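Local structure of listeriolysin O (Listeria monocytogenes, 4CDB) at residues A91-N96 / N102-L107; N128-K133 / N141-T146; I381-S386 / A391-S396. The protein binds cholesterol-containing host membranes and, after a major conformational change, inserts into them as an oligomeric pore that lyses the cell. One frame throughout, in Å; residues are numbered along the deposited sequence.

The three contacts follow one another along the chain, each closing before the next opens. Interactions 1 and 2 lie at the same end of this elongated toxin, their centres about 22 Å apart and their nearest atoms about 9 Å apart; both reach the large antiparallel sheet, the first through strand 92-94 and the second through strand 129-132. Interaction 3 sits across the centre of the chain, about 77 Å from interaction 1 and about 86 Å from interaction 2 between centres, in the C-terminal beta sandwich that also carries the conserved undecapeptide and the cholesterol-binding motif. The contacts thus sample two distant regions of the monomer, with the membrane-recognition motifs belonging to the region of interaction 3.

Interaction 1: A91-N96 / N102-L107; sequences ALVKAN and NQPDVL
L107 lays its CD2 methyl against the aliphatic chain of K94, 3.7 Å from CG, the two side chains crossing at about a right angle. K94 runs extended beyond CG, which lets CE as well as CG lie against that methyl, while NZ continues to a hydrogen bond with the L244 carbonyl. Nearer the backbone, CB of L107 meets CB of L92 at 4.1 Å. CG1 of V93 meets CG2 of V106 at 3.9 Å, and the same CG1 of V93 also reaches CB of P104.

The backbones form a single beta bridge, V93 with V106, flanked by two hydrogen bonds. K94 N gives a fairly straight bond to D105 O (3.0 Å), approaching almost head-on to the carbonyl; L107 N binds L92 O at 2.9 Å from well above the carbonyl plane. One water joins L92 N to L107 O. A second water accepts from D105 N; its links to K94 O and N96 OD1 are too short to be trusted. The N96 amide stands nearly perpendicular to the D105 carboxylate (82°), and its ND2 is hydrogen-bonded to N250.

The loop returns here after N96 caps helix 97-100 and N102 closes it in a Schellman motif. Strand 92-94 pairs antiparallel with strand 252-260, P104 leans on L99 and Y349, and L107 touches V246.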
loop_
_atom_site.group_PDB
_atom_site.type_symbol
_atom_site.label_atom_id
_atom_site.label_comp_id
_atom_site.label_asym_id
_atom_site.label_seq_id
_atom_site.Cartn_x
_atom_site.Cartn_y
_atom_site.Cartn_z
ATOM N N ALA A 91 -6.577 -25.089 15.214
ATOM C CA ALA A 91 -6.604 -25.902 14.001
ATOM C C ALA A 91 -5.216 -26.418 13.624
ATOM O O ALA A 91 -4.228 -25.687 13.697
ATOM C CB ALA A 91 -7.205 -25.117 12.851
ATOM N N LEU A 92 -5.154 -27.682 13.218
ATOM C CA LEU A 92 -3.899 -28.299 12.807
ATOM C C LEU A 92 -3.705 -28.169 11.301
ATOM O O LEU A 92 -4.580 -28.550 10.522
ATOM C CB LEU A 92 -3.877 -29.777 13.203
ATOM C CG LEU A 92 -3.976 -30.098 14.694
ATOM C CD1 LEU A 92 -3.874 -31.595 14.927
ATOM C CD2 LEU A 92 -2.885 -29.371 15.445
ATOM N N VAL A 93 -2.561 -27.631 10.891
ATOM C CA VAL A 93 -2.274 -27.444 9.471
ATOM C C VAL A 93 -0.854 -27.873 9.108
ATOM O O VAL A 93 0.011 -28.005 9.977
ATOM C CB VAL A 93 -2.462 -25.968 9.044
ATOM C CG1 VAL A 93 -3.921 -25.542 9.176
ATOM C CG2 VAL A 93 -1.558 -25.067 9.864
ATOM N N LYS A 94 -0.626 -28.098 7.818
ATOM C CA LYS A 94 0.719 -28.313 7.304
ATOM C C LYS A 94 1.375 -26.970 7.037
ATOM O O LYS A 94 0.749 -26.065 6.484
ATOM C CB LYS A 94 0.680 -29.116 6.006
ATOM C CG LYS A 94 0.178 -30.536 6.151
ATOM C CD LYS A 94 0.133 -31.221 4.796
ATOM C CE LYS A 94 -0.330 -32.662 4.917
ATOM N NZ LYS A 94 -0.463 -33.321 3.586
ATOM N N ALA A 95 2.637 -26.840 7.426
ATOM C CA ALA A 95 3.383 -25.620 7.150
ATOM C C ALA A 95 4.091 -25.748 5.806
ATOM O O ALA A 95 5.252 -26.156 5.747
ATOM C CB ALA A 95 4.385 -25.341 8.253
ATOM N N ASN A 96 3.383 -25.410 4.731
ATOM C CA ASN A 96 3.954 -25.447 3.387
ATOM C C ASN A 96 3.508 -24.267 2.529
ATOM O O ASN A 96 3.029 -23.257 3.047
ATOM C CB ASN A 96 3.625 -26.775 2.697
ATOM C CG ASN A 96 2.139 -27.092 2.710
ATOM O OD1 ASN A 96 1.299 -26.195 2.767
ATOM N ND2 ASN A 96 1.810 -28.378 2.662
ATOM N N ASN A 102 -2.331 -18.675 1.613
ATOM C CA ASN A 102 -3.496 -18.346 2.435
ATOM C C ASN A 102 -4.675 -19.293 2.223
ATOM O O ASN A 102 -5.833 -18.885 2.296
ATOM C CB ASN A 102 -3.935 -16.893 2.230
ATOM C CG ASN A 102 -2.906 -15.898 2.727
ATOM O OD1 ASN A 102 -2.696 -14.849 2.120
ATOM N ND2 ASN A 102 -2.250 -16.229 3.832
ATOM N N GLN A 103 -4.366 -20.553 1.943
ATOM C CA GLN A 103 -5.369 -21.611 1.904
ATOM C C GLN A 103 -4.751 -22.919 2.397
ATOM O O GLN A 103 -4.635 -23.886 1.645
ATOM C CB GLN A 103 -5.969 -21.757 0.500
ATOM C CG GLN A 103 -4.953 -21.781 -0.638
ATOM C CD GLN A 103 -5.600 -21.998 -1.995
ATOM O OE1 GLN A 103 -6.692 -21.497 -2.263
ATOM N NE2 GLN A 103 -4.928 -22.753 -2.857
ATOM N N PRO A 104 -4.364 -22.949 3.682
ATOM C CA PRO A 104 -3.564 -24.055 4.217
ATOM C C PRO A 104 -4.296 -25.395 4.225
ATOM O O PRO A 104 -5.523 -25.451 4.356
ATOM C CB PRO A 104 -3.269 -23.604 5.650
ATOM C CG PRO A 104 -4.424 -22.727 6.008
ATOM C CD PRO A 104 -4.773 -22.001 4.736
ATOM N N ASP A 105 -3.530 -26.471 4.067
ATOM C CA ASP A 105 -4.067 -27.818 4.193
ATOM C C ASP A 105 -4.265 -28.134 5.671
ATOM O O ASP A 105 -3.331 -28.025 6.467
ATOM C CB ASP A 105 -3.116 -28.837 3.563
ATOM C CG ASP A 105 -2.897 -28.593 2.079
ATOM O OD1 ASP A 105 -3.890 -28.339 1.365
ATOM O OD2 ASP A 105 -1.733 -28.649 1.630
ATOM N N VAL A 106 -5.486 -28.513 6.036
ATOM C CA VAL A 106 -5.796 -28.863 7.417
ATOM C C VAL A 106 -5.701 -30.369 7.632
ATOM O O VAL A 106 -6.265 -31.148 6.863
ATOM C CB VAL A 106 -7.200 -28.371 7.821
ATOM C CG1 VAL A 106 -7.563 -28.864 9.216
ATOM C CG2 VAL A 106 -7.261 -26.858 7.763
ATOM N N LEU A 107 -4.978 -30.774 8.672
ATOM C CA LEU A 107 -4.861 -32.188 9.013
ATOM C C LEU A 107 -6.196 -32.740 9.504
ATOM O O LEU A 107 -6.696 -32.329 10.551
ATOM C CB LEU A 107 -3.791 -32.401 10.085
ATOM C CG LEU A 107 -2.380 -31.910 9.770
ATOM C CD1 LEU A 107 -1.425 -32.284 10.891
ATOM C CD2 LEU A 107 -1.905 -32.482 8.451
HETATM O O HOH W 1 -7.233 -30.130 12.912
HETATM O O HOH W 2 -0.640 -25.990 4.368
#

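Interaction 2: N128-K133 / N141-T146; sequences NKIVVK and NNAVNT
I130 and V132 point from strand 129-132 onto A143 and T146 of helix 137-152, which packs against a face of the antiparallel sheet at this edge strand; the chain leaves the strand, passes through a loop and returns as the helix. The segment axes are nearly antiparallel, at 159°, and approach to 9.3 Å; no hydrogen bond crosses between the two segments, so the interface rests on a few aliphatic groups.

A143 and V132 have the nearest CA atoms across the segments. CB of A143 meets CG2 of V132 at 3.7 Å, the tightest touch of the pair. V132 has CG1 anti to the backbone N (chi1 -177°), which leaves CG2 beside that nitrogen and turned to the alanine methyl. Two residues earlier, on the same face of the strand, I130 divides its work between two branches. CG2, lodged between the backbone N and the carbonyl carbon, lies 4.3 Å from CB of the same A143, so this methyl receives both strand residues. The other branch is fully extended, with CG1 anti to N and CD1 anti to CA (chi2 177°); it carries CD1 out to CG2 of T146, 4.1 Å away, with T146 lying roughly perpendicular to the I130 chain.

Next to V132 in the sheet, L116 of strand 114-118 touches both V132 and A143, while L147 of the helix adds to the packing around I130. R150, farther along the helix, donates a hydrogen bond to the K129 carbonyl, a polar tie between strand and helix beyond the aliphatic patch.

T146 uses its two branches differently: while CG2 faces I130, OG1 turns back along the helix and donates to N142 O at 2.7 Å. That carbonyl also accepts from T146 N at 3.0 Å, the two donors arriving from opposite faces of its plane.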
loop_
_atom_site.group_PDB
_atom_site.type_symbol
_atom_site.label_atom_id
_atom_site.label_comp_id
_atom_site.label_asym_id
_atom_site.label_seq_id
_atom_site.Cartn_x
_atom_site.Cartn_y
_atom_site.Cartn_z
ATOM N N ASN A 128 -11.576 -15.607 31.436
ATOM C CA ASN A 128 -11.187 -15.493 30.031
ATOM C C ASN A 128 -10.798 -16.818 29.366
ATOM O O ASN A 128 -10.401 -16.837 28.204
ATOM C CB ASN A 128 -10.071 -14.454 29.855
ATOM C CG ASN A 128 -8.858 -14.731 30.735
ATOM O OD1 ASN A 128 -8.650 -15.853 31.194
ATOM N ND2 ASN A 128 -8.050 -13.702 30.968
ATOM N N LYS A 129 -10.925 -17.920 30.100
ATOM C CA LYS A 129 -10.517 -19.225 29.590
ATOM C C LYS A 129 -11.677 -20.213 29.523
ATOM O O LYS A 129 -12.657 -20.081 30.254
ATOM C CB LYS A 129 -9.394 -19.807 30.453
ATOM C CG LYS A 129 -8.170 -18.915 30.580
ATOM C CD LYS A 129 -7.160 -19.505 31.554
ATOM C CE LYS A 129 -6.048 -18.512 31.865
ATOM N NZ LYS A 129 -5.362 -18.033 30.635
ATOM N N ILE A 130 -11.551 -21.208 28.649
ATOM C CA ILE A 130 -12.533 -22.286 28.557
ATOM C C ILE A 130 -11.915 -23.536 27.921
ATOM O O ILE A 130 -11.155 -23.442 26.955
ATOM C CB ILE A 130 -13.807 -21.847 27.785
ATOM C CG1 ILE A 130 -14.853 -22.966 27.777
ATOM C CG2 ILE A 130 -13.462 -21.403 26.369
ATOM C CD1 ILE A 130 -16.150 -22.585 27.091
ATOM N N VAL A 131 -12.227 -24.700 28.484
ATOM C CA VAL A 131 -11.710 -25.962 27.970
ATOM C C VAL A 131 -12.610 -26.517 26.867
ATOM O O VAL A 131 -13.827 -26.595 27.029
ATOM C CB VAL A 131 -11.578 -27.009 29.094
ATOM C CG1 VAL A 131 -11.014 -28.309 28.546
ATOM C CG2 VAL A 131 -10.693 -26.480 30.207
ATOM N N VAL A 132 -12.004 -26.881 25.741
ATOM C CA VAL A 132 -12.716 -27.550 24.659
ATOM C C VAL A 132 -12.278 -29.006 24.624
ATOM O O VAL A 132 -11.115 -29.295 24.355
ATOM C CB VAL A 132 -12.400 -26.909 23.297
ATOM C CG1 VAL A 132 -13.219 -27.573 22.196
ATOM C CG2 VAL A 132 -12.669 -25.419 23.342
ATOM N N LYS A 133 -13.206 -29.917 24.902
ATOM C CA LYS A 133 -12.889 -31.342 25.004
ATOM C C LYS A 133 -12.465 -31.961 23.672
ATOM O O LYS A 133 -11.418 -32.604 23.582
ATOM C CB LYS A 133 -14.065 -32.115 25.606
ATOM C CG LYS A 133 -13.886 -32.466 27.077
ATOM C CD LYS A 133 -13.364 -31.277 27.872
ATOM C CE LYS A 133 -13.165 -31.628 29.337
ATOM N NZ LYS A 133 -14.460 -31.896 30.019
ATOM N N ASN A 141 -15.508 -22.962 17.588
ATOM C CA ASN A 141 -16.295 -21.772 17.272
ATOM C C ASN A 141 -17.426 -21.512 18.264
ATOM O O ASN A 141 -17.754 -20.363 18.552
ATOM C CB ASN A 141 -16.846 -21.842 15.847
ATOM C CG ASN A 141 -15.774 -21.619 14.798
ATOM O OD1 ASN A 141 -14.741 -21.005 15.068
ATOM N ND2 ASN A 141 -16.020 -22.109 13.588
ATOM N N ASN A 142 -18.032 -22.576 18.779
ATOM C CA ASN A 142 -19.044 -22.421 19.815
ATOM C C ASN A 142 -18.406 -21.946 21.117
ATOM O O ASN A 142 -19.005 -21.173 21.867
ATOM C CB ASN A 142 -19.829 -23.720 20.025
ATOM C CG ASN A 142 -20.823 -23.985 18.910
ATOM O OD1 ASN A 142 -21.944 -23.476 18.928
ATOM N ND2 ASN A 142 -20.417 -24.786 17.931
ATOM N N ALA A 143 -17.180 -22.398 21.369
ATOM C CA ALA A 143 -16.435 -21.972 22.548
ATOM C C ALA A 143 -16.054 -20.496 22.461
ATOM O O ALA A 143 -16.049 -19.788 23.469
ATOM C CB ALA A 143 -15.197 -22.830 22.732
ATOM N N VAL A 144 -15.727 -20.043 21.256
ATOM C CA VAL A 144 -15.405 -18.639 21.028
ATOM C C VAL A 144 -16.620 -17.765 21.336
ATOM O O VAL A 144 -16.515 -16.764 22.047
ATOM C CB VAL A 144 -14.942 -18.396 19.576
ATOM C CG1 VAL A 144 -14.857 -16.905 19.283
ATOM C CG2 VAL A 144 -13.603 -19.082 19.321
ATOM N N ASN A 145 -17.773 -18.156 20.803
ATOM C CA ASN A 145 -19.022 -17.445 21.056
ATOM C C ASN A 145 -19.391 -17.429 22.536
ATOM O O ASN A 145 -20.009 -16.479 23.020
ATOM C CB ASN A 145 -20.162 -18.050 20.235
ATOM C CG ASN A 145 -19.925 -17.943 18.742
ATOM O OD1 ASN A 145 -19.148 -17.102 18.285
ATOM N ND2 ASN A 145 -20.597 -18.790 17.973
ATOM N N THR A 146 -19.012 -18.487 23.247
ATOM C CA THR A 146 -19.276 -18.589 24.679
ATOM C C THR A 146 -18.465 -17.555 25.458
ATOM O O THR A 146 -18.978 -16.911 26.374
ATOM C CB THR A 146 -18.973 -20.005 25.209
ATOM O OG1 THR A 146 -19.707 -20.971 24.444
ATOM C CG2 THR A 146 -19.357 -20.126 26.677
#

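Interaction 3: I381-S386 / A391-S396; sequences INIDHS and AQFNIS
The H385 ring has the A391 methyl over one face: CB lies 3.9 Å from the ring centroid, 24° off the normal, a CH-pi contact displaced toward the NE2 side. Y389, in the intervening turn, also meets this ring, the two planes nearly parallel. The F393 ring takes CG2 of I383 over a face, 4.0 Å from its centroid and 28° off the normal, while CB of H385 comes to its edge, 4.1 Å from CZ.

These contacts fill the interior of a beta sandwich. Strands 362-385 and 391-402 belong to different sheets, run almost antiparallel at 163°, and keep their segment axes 9.9 Å apart; the turn between them carries the chain from one sheet to the other.

I383 splits its branches: with CG2 anti to the backbone N, that methyl faces F393, while CD1 meets CD1 of I395 tip to tip at 3.6 Å. Farther along, I381 and I395 lie alongside each other, pointing opposite ways, with CD1 of I381 4.2 Å from CG2 of I395. W415 packs against F393 and I395, and I471 and I473 of strand 468-475 touch I383 and F393 respectively.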
loop_
_atom_site.group_PDB
_atom_site.type_symbol
_atom_site.label_atom_id
_atom_site.label_comp_id
_atom_site.label_asym_id
_atom_site.label_seq_id
_atom_site.Cartn_x
_atom_site.Cartn_y
_atom_site.Cartn_z
ATOM N N ILE A 381 5.503 33.073 -24.450
ATOM C CA ILE A 381 6.147 34.356 -24.207
ATOM C C ILE A 381 5.470 35.410 -25.074
ATOM O O ILE A 381 5.526 35.344 -26.304
ATOM C CB ILE A 381 7.651 34.319 -24.513
ATOM C CG1 ILE A 381 8.337 33.242 -23.676
ATOM C CG2 ILE A 381 8.286 35.674 -24.233
ATOM C CD1 ILE A 381 9.840 33.211 -23.846
ATOM N N ASN A 382 4.822 36.372 -24.427
ATOM C CA ASN A 382 4.062 37.391 -25.137
ATOM C C ASN A 382 4.842 38.697 -25.255
ATOM O O ASN A 382 5.159 39.334 -24.250
ATOM C CB ASN A 382 2.718 37.619 -24.441
ATOM C CG ASN A 382 1.946 36.328 -24.236
ATOM O OD1 ASN A 382 1.784 35.534 -25.162
ATOM N ND2 ASN A 382 1.480 36.105 -23.012
ATOM N N ILE A 383 5.156 39.082 -26.489
ATOM C CA ILE A 383 5.942 40.284 -26.743
ATOM C C ILE A 383 5.052 41.455 -27.138
ATOM O O ILE A 383 4.196 41.326 -28.014
ATOM C CB ILE A 383 6.965 40.064 -27.877
ATOM C CG1 ILE A 383 7.847 38.855 -27.574
ATOM C CG2 ILE A 383 7.813 41.314 -28.085
ATOM C CD1 ILE A 383 8.650 38.996 -26.309
ATOM N N ASP A 384 5.262 42.598 -26.493
ATOM C CA ASP A 384 4.542 43.814 -26.850
ATOM C C ASP A 384 5.502 44.992 -26.973
ATOM O O ASP A 384 6.111 45.416 -25.992
ATOM C CB ASP A 384 3.454 44.123 -25.819
ATOM C CG ASP A 384 2.504 45.210 -26.284
ATOM O OD1 ASP A 384 2.895 46.397 -26.258
ATOM O OD2 ASP A 384 1.365 44.878 -26.673
ATOM N N HIS A 385 5.630 45.512 -28.189
ATOM C CA HIS A 385 6.493 46.657 -28.456
ATOM C C HIS A 385 5.641 47.862 -28.840
ATOM O O HIS A 385 4.965 47.850 -29.868
ATOM C CB HIS A 385 7.486 46.315 -29.572
ATOM C CG HIS A 385 8.260 47.491 -30.092
ATOM N ND1 HIS A 385 8.465 48.640 -29.360
ATOM C CD2 HIS A 385 8.882 47.683 -31.279
ATOM C CE1 HIS A 385 9.177 49.494 -30.076
ATOM N NE2 HIS A 385 9.443 48.938 -31.242
ATOM N N SER A 386 5.675 48.898 -28.007
ATOM C CA SER A 386 4.922 50.119 -28.268
ATOM C C SER A 386 5.781 51.360 -28.047
ATOM O O SER A 386 5.261 52.457 -27.843
ATOM C CB SER A 386 3.671 50.179 -27.388
ATOM O OG SER A 386 4.013 50.348 -26.023
ATOM N N ALA A 391 13.240 48.561 -32.467
ATOM C CA ALA A 391 13.679 47.571 -31.490
ATOM C C ALA A 391 14.118 46.265 -32.147
ATOM O O ALA A 391 13.619 45.894 -33.210
ATOM C CB ALA A 391 12.573 47.303 -30.483
ATOM N N GLN A 392 15.058 45.575 -31.506
ATOM C CA GLN A 392 15.453 44.237 -31.927
ATOM C C GLN A 392 15.478 43.307 -30.723
ATOM O O GLN A 392 16.028 43.651 -29.678
ATOM C CB GLN A 392 16.826 44.248 -32.606
ATOM C CG GLN A 392 16.821 44.802 -34.023
ATOM C CD GLN A 392 18.136 44.570 -34.751
ATOM O OE1 GLN A 392 18.973 43.781 -34.311
ATOM N NE2 GLN A 392 18.322 45.258 -35.872
ATOM N N PHE A 393 14.884 42.128 -30.877
ATOM C CA PHE A 393 14.827 41.156 -29.795
ATOM C C PHE A 393 15.782 40.000 -30.037
ATOM O O PHE A 393 16.099 39.664 -31.179
ATOM C CB PHE A 393 13.405 40.611 -29.635
ATOM C CG PHE A 393 12.382 41.667 -29.347
ATOM C CD1 PHE A 393 11.742 42.331 -30.383
ATOM C CD2 PHE A 393 12.059 41.998 -28.041
ATOM C CE1 PHE A 393 10.799 43.308 -30.121
ATOM C CE2 PHE A 393 11.116 42.975 -27.774
ATOM C CZ PHE A 393 10.487 43.629 -28.816
ATOM N N ASN A 394 16.245 39.399 -28.949
ATOM C CA ASN A 394 16.979 38.149 -29.027
ATOM C C ASN A 394 16.501 37.199 -27.937
ATOM O O ASN A 394 16.858 37.347 -26.767
ATOM C CB ASN A 394 18.486 38.381 -28.921
ATOM C CG ASN A 394 19.284 37.153 -29.300
ATOM O OD1 ASN A 394 19.456 36.239 -28.495
ATOM N ND2 ASN A 394 19.769 37.122 -30.537
ATOM N N ILE A 395 15.673 36.236 -28.322
ATOM C CA ILE A 395 15.106 35.308 -27.358
ATOM C C ILE A 395 15.499 33.875 -27.695
ATOM O O ILE A 395 15.285 33.410 -28.813
ATOM C CB ILE A 395 13.574 35.445 -27.292
ATOM C CG1 ILE A 395 13.194 36.894 -26.979
ATOM C CG2 ILE A 395 12.998 34.497 -26.254
ATOM C CD1 ILE A 395 11.714 37.134 -26.860
ATOM N N SER A 396 16.091 33.188 -26.721
ATOM C CA SER A 396 16.563 31.821 -26.913
ATOM C C SER A 396 16.188 30.939 -25.728
ATOM O O SER A 396 15.837 31.437 -24.656
ATOM C CB SER A 396 18.080 31.802 -27.115
ATOM O OG SER A 396 18.750 32.347 -25.989
#